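Side-chain contact in AT5g51720/MIO24_14 (Arabidopsis thaliana, PDB 3S2R), which binds a [2Fe-2S] cluster in each subunit of a homodimer and acts as an iron-sulfur transfer protein, with roles in plant iron metabolism and reactive oxygen homeostasis: residues L41-N44 / I45-Y48. The protein carries 1 engineered substitution. Sequence-based numbering, arbitrary orientation.
Sequences LSKN and ITPY
Thr46 OG1 lies beside Leu41 and Lys43, and two waters join it to the loop backbone. One, 2.7 Å from Thr46 OG1, accepts the N-H of Ser42, 2.9 Å from Ser42 N. The other, also 2.7 Å from Thr46 OG1, donates to Lys43 O at 2.8 Å. Chi1 of -52° sets OG1 beside its own backbone N, on the loop side. A small hydroxyl that can both give and accept suits this buried place.

Leu41 supplies the apolar part: its CD2 lies 4.1 Å from Thr46 CB and 4.4 Å from Tyr48 CE2, meeting that ring obliquely. A branched apolar chain suits this buried position, where Leu80 and Val36 touch both Leu41 and Tyr48. Val38 of the second subunit packs on Leu41, and Leu78 of the second subunit on Tyr48.

Lys43, Asn44 and Ile45 are exposed. On one side of the chain, Lys43, bent at chi3 (-75°), lays its aliphatic part past the strand, CE 3.8 Å from Ile45 O; on the other, Asn44 ND2 lies 3.6 Å from Ile45 CG1.

With no direct hydrogen bond between the segments, the turn into the strand leading to cluster ligand Cys49 is held by apolar packing and two waters that satisfy the Thr46 hydroxyl.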
ATOM      1  N   LEU B  41     -13.561  12.975   0.731  1.00 13.36           N
ATOM      2  CA  LEU B  41     -12.763  13.292  -0.455  1.00 13.33           C
ATOM      3  C   LEU B  41     -13.168  14.648  -1.047  1.00 13.01           C
ATOM      4  O   LEU B  41     -14.352  14.994  -1.137  1.00 14.32           O
ATOM      5  CB  LEU B  41     -12.970  12.199  -1.474  1.00 13.64           C
ATOM      6  CG  LEU B  41     -12.371  10.838  -1.025  1.00 13.53           C
ATOM      7  CD1 LEU B  41     -12.801   9.761  -1.951  1.00 15.21           C
ATOM      8  CD2 LEU B  41     -10.846  10.866  -0.913  1.00 16.50           C
ATOM      9  N   SER B  42     -12.183  15.445  -1.432  1.00 13.36           N
ATOM     10  CA  SER B  42     -12.502  16.773  -2.013  1.00 13.37           C
ATOM     11  C   SER B  42     -12.333  16.857  -3.523  1.00 13.82           C
ATOM     12  O   SER B  42     -13.184  17.427  -4.185  1.00 16.77           O
ATOM     13  CB  SER B  42     -11.769  17.928  -1.326  1.00 15.57           C
ATOM     14  OG  SER B  42     -10.427  17.580  -1.162  1.00 16.47           O
ATOM     15  N   LYS B  43     -11.235  16.324  -4.058  1.00 12.38           N
ATOM     16  CA  LYS B  43     -10.977  16.258  -5.496  1.00 11.39           C
ATOM     17  C   LYS B  43     -11.822  15.097  -6.081  1.00  9.95           C
ATOM     18  O   LYS B  43     -12.203  14.139  -5.382  1.00 11.04           O
ATOM     19  CB  LYS B  43      -9.482  15.972  -5.760  1.00 10.91           C
ATOM     20  CG  LYS B  43      -8.550  17.110  -5.341  1.00 12.67           C
ATOM     21  CD  LYS B  43      -7.097  16.806  -5.746  1.00 17.65           C
ATOM     22  CE  LYS B  43      -6.493  15.767  -4.840  1.00 19.96           C
ATOM     23  NZ  LYS B  43      -5.067  15.652  -5.203  1.00 23.21           N
ATOM     24  N   ASN B  44     -12.042  15.133  -7.390  1.00  9.36           N
ATOM     25  CA  ASN B  44     -12.712  14.011  -8.004  1.00  9.75           C
ATOM     26  C   ASN B  44     -11.888  12.732  -7.951  1.00  9.44           C
ATOM     27  O   ASN B  44     -12.440  11.644  -7.763  1.00 11.00           O
ATOM     28  CB  ASN B  44     -13.115  14.318  -9.454  1.00 10.71           C
ATOM     29  CG  ASN B  44     -13.872  13.213 -10.068  1.00 12.67           C
ATOM     30  OD1 ASN B  44     -14.910  12.793  -9.522  1.00 16.39           O
ATOM     31  ND2 ASN B  44     -13.338  12.661 -11.142  1.00 14.79           N
ATOM     32  N   ILE B  45     -10.551  12.842  -8.107  1.00  9.05           N
ATOM     33  CA  ILE B  45      -9.644  11.710  -8.067  1.00  9.13           C
ATOM     34  C   ILE B  45      -8.549  11.990  -7.043  1.00  9.51           C
ATOM     35  O   ILE B  45      -7.903  13.031  -7.089  1.00 10.93           O
ATOM     36  CB  ILE B  45      -9.025  11.405  -9.450  1.00 10.68           C
ATOM     37  CG1 ILE B  45     -10.130  11.221 -10.498  1.00 12.56           C
ATOM     38  CG2 ILE B  45      -8.153  10.157  -9.311  1.00 12.88           C
ATOM     39  CD1 ILE B  45      -9.583  10.933 -11.904  1.00 14.54           C
ATOM     40  N   THR B  46      -8.351  11.055  -6.131  1.00 10.00           N
ATOM     41  CA  THR B  46      -7.336  11.202  -5.082  1.00  9.97           C
ATOM     42  C   THR B  46      -6.523   9.915  -5.062  1.00 10.10           C
ATOM     43  O   THR B  46      -7.092   8.844  -4.755  1.00 10.25           O
ATOM     44  CB  THR B  46      -7.946  11.459  -3.710  1.00 11.05           C
ATOM     45  OG1 THR B  46      -8.862  12.566  -3.823  1.00 11.65           O
ATOM     46  CG2 THR B  46      -6.844  11.821  -2.693  1.00 11.89           C
ATOM     47  N   PRO B  47      -5.201   9.962  -5.380  1.00  9.70           N
ATOM     48  CA  PRO B  47      -4.409   8.748  -5.419  1.00  9.72           C
ATOM     49  C   PRO B  47      -3.789   8.416  -4.063  1.00  8.90           C
ATOM     50  O   PRO B  47      -3.164   9.282  -3.422  1.00  9.91           O
ATOM     51  CB  PRO B  47      -3.324   9.086  -6.443  1.00 11.52           C
ATOM     52  CG  PRO B  47      -3.086  10.569  -6.275  1.00 12.17           C
ATOM     53  CD  PRO B  47      -4.448  11.126  -5.927  1.00 12.12           C
ATOM     54  N   TYR B  48      -3.954   7.151  -3.653  1.00 10.10           N
ATOM     55  CA  TYR B  48      -3.461   6.628  -2.404  1.00 10.21           C
ATOM     56  C   TYR B  48      -2.306   5.668  -2.667  1.00 10.05           C
ATOM     57  O   TYR B  48      -2.338   4.836  -3.562  1.00 11.00           O
ATOM     58  CB  TYR B  48      -4.580   5.970  -1.598  1.00 11.43           C
ATOM     59  CG  TYR B  48      -5.357   6.973  -0.811  1.00 11.46           C
ATOM     60  CD1 TYR B  48      -5.166   7.120   0.567  1.00 11.44           C
ATOM     61  CD2 TYR B  48      -6.246   7.845  -1.425  1.00 12.03           C
ATOM     62  CE1 TYR B  48      -5.844   8.109   1.291  1.00 13.22           C
ATOM     63  CE2 TYR B  48      -6.934   8.806  -0.693  1.00 12.35           C
ATOM     64  CZ  TYR B  48      -6.713   8.942   0.660  1.00 13.94           C
ATOM     65  OH  TYR B  48      -7.352   9.920   1.393  1.00 15.34           O
TER
HETATM   66  O   HOH W   1      -9.480  14.707  -2.237  1.00 19.80           O
HETATM   67  O   HOH W   2     -11.276  11.628  -4.663  1.00 11.02           O